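Local atomic coordinates of EAL domain protein (Vibrio cholerae serotype O1, PDB entry 6IJ2), a protein that degrades cyclic dinucleotides, c-di-GMP and cGAMP, as a standalone EAL-domain phosphodiesterase, here holding calcium ions and the linear product 5'-pGpG. Residues 34-39 / 252-257; 42-47 / 88-93; 75-80 / 112-117; 184-189 / 220-225. The protein carries 1 engineered substitution. One frame throughout, in Å; residues are numbered along the deposited sequence.

Contact 1. Residues 34-39 / 252-257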
# COMPACT_ATOMS: atom_id res chain seq x y z
N VAL A 34 6.90 4.94 -23.30
CA VAL A 34 6.43 5.73 -24.45
C VAL A 34 5.68 6.94 -23.92
O VAL A 34 4.88 6.81 -22.99
CB VAL A 34 5.52 4.89 -25.36
CG1 VAL A 34 5.01 5.72 -26.52
CG2 VAL A 34 6.26 3.67 -25.87
N ASN A 35 5.97 8.12 -24.49
CA ASN A 35 5.11 9.28 -24.29
C ASN A 35 3.99 9.20 -25.32
O ASN A 35 4.23 9.42 -26.51
CB ASN A 35 5.91 10.58 -24.44
CG ASN A 35 5.08 11.79 -24.14
OD1 ASN A 35 3.97 11.95 -24.65
ND2 ASN A 35 5.60 12.65 -23.27
N CYS A 36 2.78 8.89 -24.86
CA CYS A 36 1.65 8.64 -25.75
C CYS A 36 1.11 9.91 -26.40
O CYS A 36 0.35 9.81 -27.37
CB CYS A 36 0.53 7.93 -24.99
SG CYS A 36 1.06 6.26 -24.56
N ARG A 37 1.47 11.08 -25.89
CA ARG A 37 1.03 12.31 -26.53
C ARG A 37 1.93 12.66 -27.72
O ARG A 37 1.44 12.92 -28.82
CB ARG A 37 1.03 13.45 -25.52
CG ARG A 37 0.14 14.60 -25.92
CD ARG A 37 0.39 15.80 -25.05
NE ARG A 37 1.62 16.46 -25.45
CZ ARG A 37 2.72 16.53 -24.71
NH1 ARG A 37 2.75 16.00 -23.50
NH2 ARG A 37 3.78 17.16 -25.17
N THR A 38 3.25 12.66 -27.52
CA THR A 38 4.20 13.01 -28.57
C THR A 38 4.60 11.83 -29.44
O THR A 38 5.21 12.03 -30.50
CB THR A 38 5.48 13.59 -27.95
OG1 THR A 38 6.11 12.56 -27.18
CG2 THR A 38 5.14 14.75 -27.04
N LYS A 39 4.31 10.61 -28.99
CA LYS A 39 4.66 9.35 -29.64
C LYS A 39 6.17 9.11 -29.66
O LYS A 39 6.65 8.24 -30.38
CB LYS A 39 4.07 9.28 -31.05
CG LYS A 39 2.55 9.38 -31.03
CD LYS A 39 1.94 9.35 -32.42
CE LYS A 39 0.46 9.69 -32.36
NZ LYS A 39 -0.14 9.84 -33.72
N PRO A 252 3.80 -0.03 -34.21
CA PRO A 252 3.26 0.99 -35.12
C PRO A 252 1.77 1.24 -34.94
O PRO A 252 1.30 2.34 -35.25
CB PRO A 252 3.57 0.42 -36.51
CG PRO A 252 4.63 -0.62 -36.29
CD PRO A 252 4.36 -1.18 -34.93
N GLU A 253 1.01 0.24 -34.47
CA GLU A 253 -0.44 0.38 -34.39
C GLU A 253 -0.85 1.48 -33.42
O GLU A 253 -1.81 2.21 -33.67
CB GLU A 253 -1.06 -0.96 -33.98
CG GLU A 253 -2.59 -1.02 -34.08
CD GLU A 253 -3.29 -0.72 -32.76
OE1 GLU A 253 -4.04 0.28 -32.70
OE2 GLU A 253 -3.11 -1.48 -31.79
N PHE A 254 -0.13 1.61 -32.30
CA PHE A 254 -0.46 2.65 -31.33
C PHE A 254 -0.27 4.04 -31.93
O PHE A 254 -0.98 4.98 -31.54
CB PHE A 254 0.39 2.47 -30.07
CG PHE A 254 1.23 3.67 -29.73
CD1 PHE A 254 2.51 3.80 -30.26
CD2 PHE A 254 0.75 4.66 -28.90
CE1 PHE A 254 3.28 4.91 -29.96
CE2 PHE A 254 1.51 5.77 -28.60
CZ PHE A 254 2.78 5.89 -29.13
N SER A 255 0.67 4.18 -32.87
CA SER A 255 0.95 5.49 -33.44
C SER A 255 -0.24 6.02 -34.24
O SER A 255 -0.52 7.23 -34.22
CB SER A 255 2.19 5.42 -34.34
OG SER A 255 3.27 4.81 -33.67
N GLU A 256 -0.96 5.13 -34.93
CA GLU A 256 -2.05 5.54 -35.81
C GLU A 256 -3.36 5.12 -35.16
O GLU A 256 -3.84 5.82 -34.25
CB GLU A 256 -1.84 4.95 -37.21
CG GLU A 256 -0.39 4.96 -37.68
CD GLU A 256 0.20 6.36 -37.75
OE1 GLU A 256 -0.53 7.29 -38.16
OE2 GLU A 256 1.38 6.53 -37.40
N ALA A 257 -3.97 4.01 -35.58
CA ALA A 257 -5.24 3.53 -35.03
C ALA A 257 -6.34 4.59 -35.08
O ALA A 257 -7.30 4.53 -34.31
CB ALA A 257 -5.05 3.05 -33.60
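The turn between the first two strands of the EAL-domain sheet, 27-35 and 41-49, is covered here by the C-terminal end of the chain, where the ring of Phe-254 packs against Val-34, Cys-36 and Lys-39. Val-34 and Phe-254 approach from opposite directions. CG1 of Val-34 stands anti to the backbone N (chi1 178°), and this branch reaches CZ of Phe-254 at 3.4 Å. The CA atoms of Cys-36 and Lys-39 lie at the edge of the ring, near its plane. SG of Cys-36 sits oblique to the same ring, 5.2 Å from the centroid of Phe-254, in a sulfur-aromatic contact. Phe-239 of strand 233-244 meets the Phe-254 ring edge-to-face.

The turn itself is shaped by an Asx motif. OD1 of Asn-35 accepts from the backbone N of Arg-37 and from that of Thr-38, at 3.0 Å for the latter.

The polar link across the contact comes from Lys-39. Its chain is extended beyond CG and passes alongside Ser-255. NZ of Lys-39 donates to the backbone O of Ser-255 at 2.7 Å, in the carbonyl plane. Ser-255 is poorly ordered. NH1 of Arg-37 forms a salt bridge with Glu-232.

Contact 2. Residues 42-47 / 88-93. With CA (calcium ion), chain J; nucleotides of chain B.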
# COMPACT_ATOMS: atom_id res chain seq x y z
N PHE A 42 10.24 7.97 -24.17
CA PHE A 42 10.71 8.69 -22.99
C PHE A 42 12.01 8.09 -22.48
O PHE A 42 12.90 8.81 -22.00
CB PHE A 42 9.62 8.64 -21.90
CG PHE A 42 10.10 9.03 -20.53
CD1 PHE A 42 10.11 10.37 -20.14
CD2 PHE A 42 10.56 8.07 -19.64
CE1 PHE A 42 10.55 10.73 -18.89
CE2 PHE A 42 11.02 8.43 -18.38
CZ PHE A 42 11.01 9.76 -18.00
N GLY A 43 12.13 6.77 -22.55
CA GLY A 43 13.31 6.08 -22.06
C GLY A 43 13.09 4.58 -22.08
O GLY A 43 12.14 4.09 -22.70
N TYR A 44 13.99 3.86 -21.42
CA TYR A 44 13.92 2.40 -21.32
C TYR A 44 14.22 1.96 -19.90
O TYR A 44 15.14 2.49 -19.27
CB TYR A 44 14.94 1.71 -22.26
CG TYR A 44 14.66 1.86 -23.73
CD1 TYR A 44 15.01 3.03 -24.40
CD2 TYR A 44 14.07 0.84 -24.45
CE1 TYR A 44 14.75 3.19 -25.73
CE2 TYR A 44 13.81 0.99 -25.79
CZ TYR A 44 14.16 2.16 -26.43
OH TYR A 44 13.90 2.32 -27.78
N GLU A 45 13.47 0.97 -19.42
CA GLU A 45 13.78 0.34 -18.15
C GLU A 45 14.74 -0.82 -18.41
O GLU A 45 14.52 -1.62 -19.33
CB GLU A 45 12.51 -0.16 -17.45
CG GLU A 45 12.83 -0.84 -16.14
CD GLU A 45 11.63 -1.37 -15.40
OE1 GLU A 45 10.51 -1.38 -15.97
OE2 GLU A 45 11.82 -1.76 -14.24
N ALA A 46 15.84 -0.85 -17.65
CA ALA A 46 16.79 -1.96 -17.70
C ALA A 46 16.32 -3.10 -16.80
O ALA A 46 15.97 -2.88 -15.64
CB ALA A 46 18.19 -1.49 -17.28
N LEU A 47 16.35 -4.32 -17.34
CA LEU A 47 15.82 -5.50 -16.65
C LEU A 47 16.84 -6.62 -16.73
O LEU A 47 17.32 -6.94 -17.82
CB LEU A 47 14.50 -5.95 -17.27
CG LEU A 47 13.38 -4.92 -17.19
CD1 LEU A 47 12.32 -5.28 -18.20
CD2 LEU A 47 12.78 -4.90 -15.78
N LEU A 88 21.62 4.82 -26.57
CA LEU A 88 20.48 5.41 -25.89
C LEU A 88 20.72 6.90 -25.62
O LEU A 88 21.73 7.27 -25.02
CB LEU A 88 20.21 4.67 -24.59
CG LEU A 88 18.99 5.15 -23.80
CD1 LEU A 88 17.75 5.09 -24.68
CD2 LEU A 88 18.81 4.32 -22.54
N THR A 89 19.79 7.75 -26.08
CA THR A 89 19.90 9.19 -25.85
C THR A 89 18.76 9.75 -25.00
O THR A 89 18.77 10.95 -24.70
CB THR A 89 19.99 9.94 -27.19
OG1 THR A 89 18.84 9.67 -28.00
CG2 THR A 89 21.25 9.51 -27.96
N SER A 90 17.81 8.91 -24.58
CA SER A 90 16.76 9.29 -23.66
C SER A 90 17.06 8.70 -22.27
O SER A 90 18.22 8.38 -21.96
CB SER A 90 15.41 8.85 -24.23
OG SER A 90 15.33 7.44 -24.34
N LYS A 91 16.03 8.54 -21.45
CA LYS A 91 16.23 8.15 -20.06
C LYS A 91 16.54 6.66 -19.92
O LYS A 91 16.03 5.82 -20.67
CB LYS A 91 15.00 8.51 -19.22
CG LYS A 91 14.71 10.02 -19.19
CD LYS A 91 15.38 10.70 -18.01
CE LYS A 91 15.14 12.21 -18.03
NZ LYS A 91 13.70 12.53 -17.96
N LEU A 92 17.42 6.34 -18.96
CA LEU A 92 17.69 4.98 -18.53
C LEU A 92 17.15 4.79 -17.11
O LEU A 92 17.55 5.51 -16.19
CB LEU A 92 19.20 4.69 -18.59
CG LEU A 92 19.64 3.33 -18.03
CD1 LEU A 92 19.04 2.19 -18.86
CD2 LEU A 92 21.14 3.21 -17.90
N SER A 93 16.24 3.84 -16.94
CA SER A 93 15.58 3.62 -15.65
C SER A 93 16.07 2.31 -15.06
O SER A 93 16.01 1.27 -15.73
CB SER A 93 14.07 3.60 -15.81
OG SER A 93 13.43 3.74 -14.55
CA CA J . 10.57 -1.45 -12.20
P G B 2 11.03 -9.18 -15.45
OP1 G B 2 11.85 -8.48 -16.37
OP2 G B 2 10.96 -10.61 -15.50
O5' G B 2 11.41 -8.79 -13.97
C5' G B 2 10.97 -9.54 -12.85
C4' G B 2 11.31 -8.81 -11.58
O4' G B 2 12.74 -8.61 -11.52
C3' G B 2 10.68 -7.43 -11.43
O3' G B 2 10.19 -7.22 -10.12
C2' G B 2 11.85 -6.48 -11.65
O2' G B 2 11.77 -5.25 -10.98
C1' G B 2 13.00 -7.31 -11.10
N9 G B 2 14.26 -6.88 -11.69
C8 G B 2 14.60 -6.92 -13.02
N7 G B 2 15.77 -6.40 -13.26
C5 G B 2 16.21 -5.96 -12.03
C6 G B 2 17.41 -5.32 -11.66
O6 G B 2 18.34 -4.97 -12.37
N1 G B 2 17.46 -5.06 -10.30
C2 G B 2 16.47 -5.39 -9.40
N2 G B 2 16.70 -5.05 -8.13
N3 G B 2 15.36 -6.00 -9.73
C4 G B 2 15.29 -6.26 -11.05
O HOH W 1 8.87 -1.39 -13.79
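Backbone hydrogen bonds join Phe-42, Tyr-44 and Ala-46 to Lys-91 and Ser-93 as parallel strands. N of Lys-91 donates to O of Phe-42 at 3.2 Å, and N of Tyr-44 to O of Lys-91 at 2.9 Å. N of Ser-93 then donates to O of Tyr-44, and N of Ala-46 to O of Ser-93. The last is nearly straight, with 169° at the hydrogen. Phe-42 and Gly-43 both face Ile-33 of strand 27-35 in a classic beta bulge.

These are neighbouring strands of the EAL barrel, and both contribute calcium ligands, Glu-45 and Asn-95, consistent with the active-site end of a TIM-type barrel. Glu-45 is fully extended (chi1 179°, chi2 180°), which carries its OE2 to a calcium ion at 2.4 Å. Asn-95, Glu-128 and Asp-158 complete the protein ligands. OE1 of Glu-45 lies 2.7 Å from the O of a calcium-bound water and accepts from NE2 of Gln-235. OG of Ser-93 bonds to Glu-128, another ligand of this calcium.

Apolar contacts lie on both faces. CG of Lys-91 sits over one face of the Phe-42 ring, 4.2 Å from its centroid, in a CH-pi contact. On the face carrying Tyr-44 and Leu-92, CD1 of Leu-88 meets CD1 of Tyr-44 at 3.4 Å.

Contact 3. Residues 75-80 / 112-117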
# COMPACT_ATOMS: atom_id res chain seq x y z
N CYS A 75 24.60 -4.43 -11.66
CA CYS A 75 23.42 -4.10 -12.46
C CYS A 75 23.50 -2.69 -13.00
O CYS A 75 23.11 -2.43 -14.15
CB CYS A 75 22.14 -4.24 -11.63
SG CYS A 75 21.55 -5.89 -11.40
N ARG A 76 23.97 -1.75 -12.18
CA ARG A 76 24.03 -0.36 -12.61
C ARG A 76 25.04 -0.17 -13.72
O ARG A 76 24.76 0.50 -14.72
CB ARG A 76 24.36 0.53 -11.42
CG ARG A 76 23.25 0.53 -10.37
CD ARG A 76 23.63 1.36 -9.19
NE ARG A 76 22.61 1.30 -8.16
CZ ARG A 76 22.44 2.23 -7.22
NH1 ARG A 76 23.24 3.30 -7.21
NH2 ARG A 76 21.48 2.10 -6.32
N VAL A 77 26.22 -0.78 -13.59
CA VAL A 77 27.29 -0.58 -14.57
C VAL A 77 26.94 -1.25 -15.89
O VAL A 77 27.18 -0.69 -16.97
CB VAL A 77 28.62 -1.10 -14.01
CG1 VAL A 77 29.69 -1.05 -15.08
CG2 VAL A 77 29.04 -0.29 -12.79
N LYS A 78 26.38 -2.46 -15.84
CA LYS A 78 26.01 -3.16 -17.07
C LYS A 78 24.91 -2.42 -17.82
O LYS A 78 24.94 -2.33 -19.05
CB LYS A 78 25.56 -4.58 -16.75
CG LYS A 78 26.66 -5.51 -16.28
CD LYS A 78 26.07 -6.84 -15.84
CE LYS A 78 27.16 -7.83 -15.47
NZ LYS A 78 27.99 -8.24 -16.64
N ALA A 79 23.93 -1.89 -17.08
CA ALA A 79 22.83 -1.16 -17.71
C ALA A 79 23.34 0.11 -18.39
O ALA A 79 22.97 0.42 -19.53
CB ALA A 79 21.76 -0.80 -16.68
N ILE A 80 24.20 0.85 -17.70
CA ILE A 80 24.76 2.08 -18.27
C ILE A 80 25.65 1.75 -19.46
O ILE A 80 25.59 2.43 -20.50
CB ILE A 80 25.50 2.87 -17.18
CG1 ILE A 80 24.52 3.38 -16.12
CG2 ILE A 80 26.32 4.02 -17.79
CD1 ILE A 80 25.19 3.94 -14.89
N LEU A 112 28.41 7.01 -10.35
CA LEU A 112 28.85 8.25 -10.96
C LEU A 112 30.02 8.01 -11.91
O LEU A 112 30.06 8.59 -13.00
CB LEU A 112 29.25 9.26 -9.88
CG LEU A 112 28.23 9.54 -8.78
CD1 LEU A 112 28.84 10.46 -7.73
CD2 LEU A 112 26.96 10.15 -9.37
N GLU A 113 30.96 7.16 -11.51
CA GLU A 113 32.12 6.88 -12.35
C GLU A 113 31.71 6.13 -13.61
O GLU A 113 32.25 6.38 -14.69
CB GLU A 113 33.17 6.10 -11.57
CG GLU A 113 33.78 6.88 -10.42
CD GLU A 113 34.81 6.09 -9.64
OE1 GLU A 113 35.69 6.71 -9.01
OE2 GLU A 113 34.74 4.84 -9.65
N ALA A 114 30.76 5.21 -13.49
CA ALA A 114 30.27 4.50 -14.67
C ALA A 114 29.62 5.47 -15.65
O ALA A 114 29.90 5.43 -16.86
CB ALA A 114 29.29 3.40 -14.26
N ALA A 115 28.75 6.35 -15.15
CA ALA A 115 28.10 7.32 -16.02
C ALA A 115 29.13 8.18 -16.75
O ALA A 115 29.02 8.39 -17.97
CB ALA A 115 27.16 8.20 -15.20
N LYS A 116 30.14 8.67 -16.03
CA LYS A 116 31.14 9.54 -16.66
C LYS A 116 31.93 8.79 -17.72
O LYS A 116 32.14 9.30 -18.82
CB LYS A 116 32.08 10.13 -15.61
CG LYS A 116 33.23 10.94 -16.22
CD LYS A 116 32.73 12.16 -17.00
CE LYS A 116 33.22 12.17 -18.45
NZ LYS A 116 34.71 12.33 -18.60
N ARG A 117 32.39 7.57 -17.40
CA ARG A 117 33.13 6.77 -18.36
C ARG A 117 32.38 6.63 -19.68
O ARG A 117 32.97 6.73 -20.76
CB ARG A 117 33.44 5.40 -17.77
CG ARG A 117 34.07 4.43 -18.77
CD ARG A 117 34.64 3.19 -18.09
NE ARG A 117 33.63 2.40 -17.40
CZ ARG A 117 33.86 1.21 -16.85
NH1 ARG A 117 35.07 0.68 -16.92
NH2 ARG A 117 32.88 0.56 -16.24
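The helical segments 75-80 and 112-117 run nearly parallel, 13° apart, with their axes 9.5 Å from each other at closest approach. They belong to two successive helices on the outside of the EAL barrel, 68-85 and 109-117, with strand 91-96 between them in the chain. This is the helix-to-helix packing of a beta/alpha barrel.

The contact is small and mainly apolar. Ala-114 points toward helix 68-85, and its CB receives two side chains. CG2 of Val-77 meets CB of Ala-114 at 4.0 Å, and CD1 of Ile-80 meets the same CB at 4.2 Å. Ile-80 also uses its other branch. Its CG2 stands anti to the backbone N and lies 4.1 Å from CA of Ala-115, close to the carbonyl O of Ala-114 as well. The short alanine side chains let Ile-80 approach the backbone of the second helix.

On the side facing the sheet, Ile-80 and Ala-115 both pack on Ile-125 of strand 125-129. Arg-76 bonds to Thr-111 and Tyr-148.

Arg-117 is exposed. Its side chain and that of Val-77 cross at about a right angle. The bend at chi3 (63°) brings the edge of the guanidinium to CG1 of Val-77, with NH2 of Arg-117 3.8 Å from it.

Contact 4. Residues 184-189 / 220-225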
# COMPACT_ATOMS: atom_id res chain seq x y z
N LEU A 184 -3.66 -2.34 -11.25
CA LEU A 184 -4.65 -1.26 -11.21
C LEU A 184 -5.14 -0.85 -12.59
O LEU A 184 -6.22 -0.27 -12.69
CB LEU A 184 -4.09 -0.02 -10.52
CG LEU A 184 -3.85 -0.10 -9.01
CD1 LEU A 184 -3.50 1.31 -8.51
CD2 LEU A 184 -5.07 -0.68 -8.28
N ILE A 185 -4.36 -1.08 -13.64
CA ILE A 185 -4.82 -0.66 -14.96
C ILE A 185 -5.36 -1.81 -15.79
O ILE A 185 -5.97 -1.55 -16.84
CB ILE A 185 -3.73 0.11 -15.72
CG1 ILE A 185 -2.55 -0.82 -16.01
CG2 ILE A 185 -3.31 1.34 -14.91
CD1 ILE A 185 -2.55 -1.34 -17.43
N ARG A 186 -5.20 -3.06 -15.34
CA ARG A 186 -5.67 -4.20 -16.13
C ARG A 186 -7.17 -4.07 -16.40
O ARG A 186 -7.99 -4.07 -15.46
CB ARG A 186 -5.37 -5.51 -15.40
CG ARG A 186 -5.75 -6.78 -16.17
CD ARG A 186 -4.95 -6.94 -17.47
NE ARG A 186 -3.51 -6.97 -17.24
CZ ARG A 186 -2.62 -6.11 -17.75
NH1 ARG A 186 -3.00 -5.13 -18.56
NH2 ARG A 186 -1.34 -6.24 -17.44
N ASN A 187 -7.52 -3.97 -17.68
CA ASN A 187 -8.91 -3.86 -18.13
C ASN A 187 -9.61 -2.66 -17.51
O ASN A 187 -10.80 -2.70 -17.20
CB ASN A 187 -9.68 -5.15 -17.84
CG ASN A 187 -9.18 -6.32 -18.66
OD1 ASN A 187 -8.87 -6.18 -19.84
ND2 ASN A 187 -9.07 -7.49 -18.03
N ILE A 188 -8.86 -1.55 -17.35
CA ILE A 188 -9.43 -0.41 -16.64
C ILE A 188 -10.59 0.19 -17.42
O ILE A 188 -11.52 0.74 -16.83
CB ILE A 188 -8.34 0.63 -16.32
CG1 ILE A 188 -8.89 1.71 -15.39
CG2 ILE A 188 -7.72 1.21 -17.62
CD1 ILE A 188 -7.81 2.54 -14.74
N HIS A 189 -10.58 0.06 -18.75
CA HIS A 189 -11.70 0.51 -19.57
C HIS A 189 -13.00 -0.22 -19.25
O HIS A 189 -14.08 0.25 -19.62
CB HIS A 189 -11.38 0.31 -21.05
CG HIS A 189 -11.16 -1.12 -21.43
ND1 HIS A 189 -10.07 -1.84 -20.99
CD2 HIS A 189 -11.88 -1.96 -22.21
CE1 HIS A 189 -10.14 -3.07 -21.48
NE2 HIS A 189 -11.23 -3.16 -22.23
N HIS A 220 -5.00 -2.06 -26.62
CA HIS A 220 -5.35 -0.72 -27.07
C HIS A 220 -6.42 -0.10 -26.19
O HIS A 220 -6.40 1.11 -25.94
CB HIS A 220 -5.81 -0.74 -28.53
CG HIS A 220 -6.27 0.59 -29.02
ND1 HIS A 220 -7.58 1.00 -28.96
CD2 HIS A 220 -5.58 1.64 -29.55
CE1 HIS A 220 -7.69 2.22 -29.44
NE2 HIS A 220 -6.49 2.63 -29.81
N ALA A 221 -7.39 -0.89 -25.74
CA ALA A 221 -8.49 -0.34 -24.95
C ALA A 221 -7.98 0.25 -23.64
O ALA A 221 -8.47 1.30 -23.20
CB ALA A 221 -9.54 -1.41 -24.68
N GLU A 222 -7.03 -0.43 -23.00
CA GLU A 222 -6.39 0.13 -21.80
C GLU A 222 -5.67 1.42 -22.13
O GLU A 222 -5.84 2.44 -21.44
CB GLU A 222 -5.41 -0.90 -21.21
CG GLU A 222 -6.08 -2.09 -20.53
CD GLU A 222 -5.10 -3.22 -20.29
OE1 GLU A 222 -3.94 -3.09 -20.72
OE2 GLU A 222 -5.48 -4.24 -19.68
N PHE A 223 -4.84 1.40 -23.18
CA PHE A 223 -4.08 2.59 -23.57
C PHE A 223 -5.00 3.77 -23.82
O PHE A 223 -4.74 4.89 -23.35
CB PHE A 223 -3.25 2.28 -24.82
CG PHE A 223 -3.09 3.45 -25.77
CD1 PHE A 223 -2.09 4.38 -25.57
CD2 PHE A 223 -3.92 3.60 -26.87
CE1 PHE A 223 -1.92 5.45 -26.45
CE2 PHE A 223 -3.76 4.66 -27.74
CZ PHE A 223 -2.77 5.59 -27.53
N ALA A 224 -6.11 3.53 -24.53
CA ALA A 224 -6.96 4.65 -24.94
C ALA A 224 -7.68 5.25 -23.74
O ALA A 224 -7.87 6.48 -23.67
CB ALA A 224 -7.96 4.20 -26.00
N TRP A 225 -8.11 4.40 -22.81
CA TRP A 225 -8.73 4.92 -21.59
C TRP A 225 -7.73 5.75 -20.80
O TRP A 225 -8.03 6.87 -20.37
CB TRP A 225 -9.30 3.76 -20.75
CG TRP A 225 -10.19 4.29 -19.70
CD1 TRP A 225 -11.56 4.42 -19.76
CD2 TRP A 225 -9.80 4.82 -18.43
NE1 TRP A 225 -12.02 5.01 -18.63
CE2 TRP A 225 -10.97 5.26 -17.79
CE3 TRP A 225 -8.57 4.97 -17.78
CZ2 TRP A 225 -10.96 5.84 -16.52
CZ3 TRP A 225 -8.56 5.55 -16.51
CH2 TRP A 225 -9.75 5.97 -15.90
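Glu-222 reaches from its helix into the turn 185-188, where its carboxylate meets Arg-186 and Asn-187. The side chains of Arg-186 and Glu-222 cross obliquely, but their flat groups are only 26° apart, and the carboxylate lies at the edge of the guanidinium. NH1 of Arg-186 donates to OE2 of Glu-222 at 2.9 Å in a salt bridge. The backbone N of Asn-187 donates to the same OE2, also at 2.9 Å. Arg-186 arrives on the syn side and Asn-187 on the anti side, both from the same face of the carboxylate. Two bends in the arginine chain, at chi2 (64°) and chi3 (58°), bring its end back to the glutamate. The other oxygen, OE1, accepts from N of Glu-218. The turn is type II, and the bond from Ile-188 N to Ile-185 O closes it.

Ala-221 meets the imidazole of His-189 face-on. Its CB lies over the centre of the ring, 3.4 Å from the His-189 centroid, in a CH-pi contact. Ile-188 crosses Trp-225 at about a right angle. CG1 of Ile-188 sits over one face of the indole toward its rim, and CD1 of Ile-188 reaches CZ3 of Trp-225 at 3.6 Å.

Ile-188 and Trp-225 both pack on Met-198 of helix 192-207. On another side of helix 220-229, Phe-223 packs on Met-234 and Phe-239 of strand 233-244.

In the fold
Contact 2 lies nearest the middle of the chain and is the one that binds metal. It joins sheet strands by backbone bonds. Contacts 1, 3 and 4 lie farther out, with centres 17 to 20 Å from the chain centre, and rest mainly on side chains. Contacts 1 to 3 are largely buried, contact 4 only partly. Contact 3 backs contact 2: Ala-79 and Ile-80 pack on Ala-46 and Leu-92. It is mostly apolar, whereas contact 4 adds a salt bridge and ring-face contacts. Contacts 3 and 4 lie on opposite sides of the chain's centre. Contacts 1 and 4 meet where Phe-223 packs on Cys-36 and Phe-254. Contacts 1 and 2 share the sheet through adjacent strands 27-35 and 41-49.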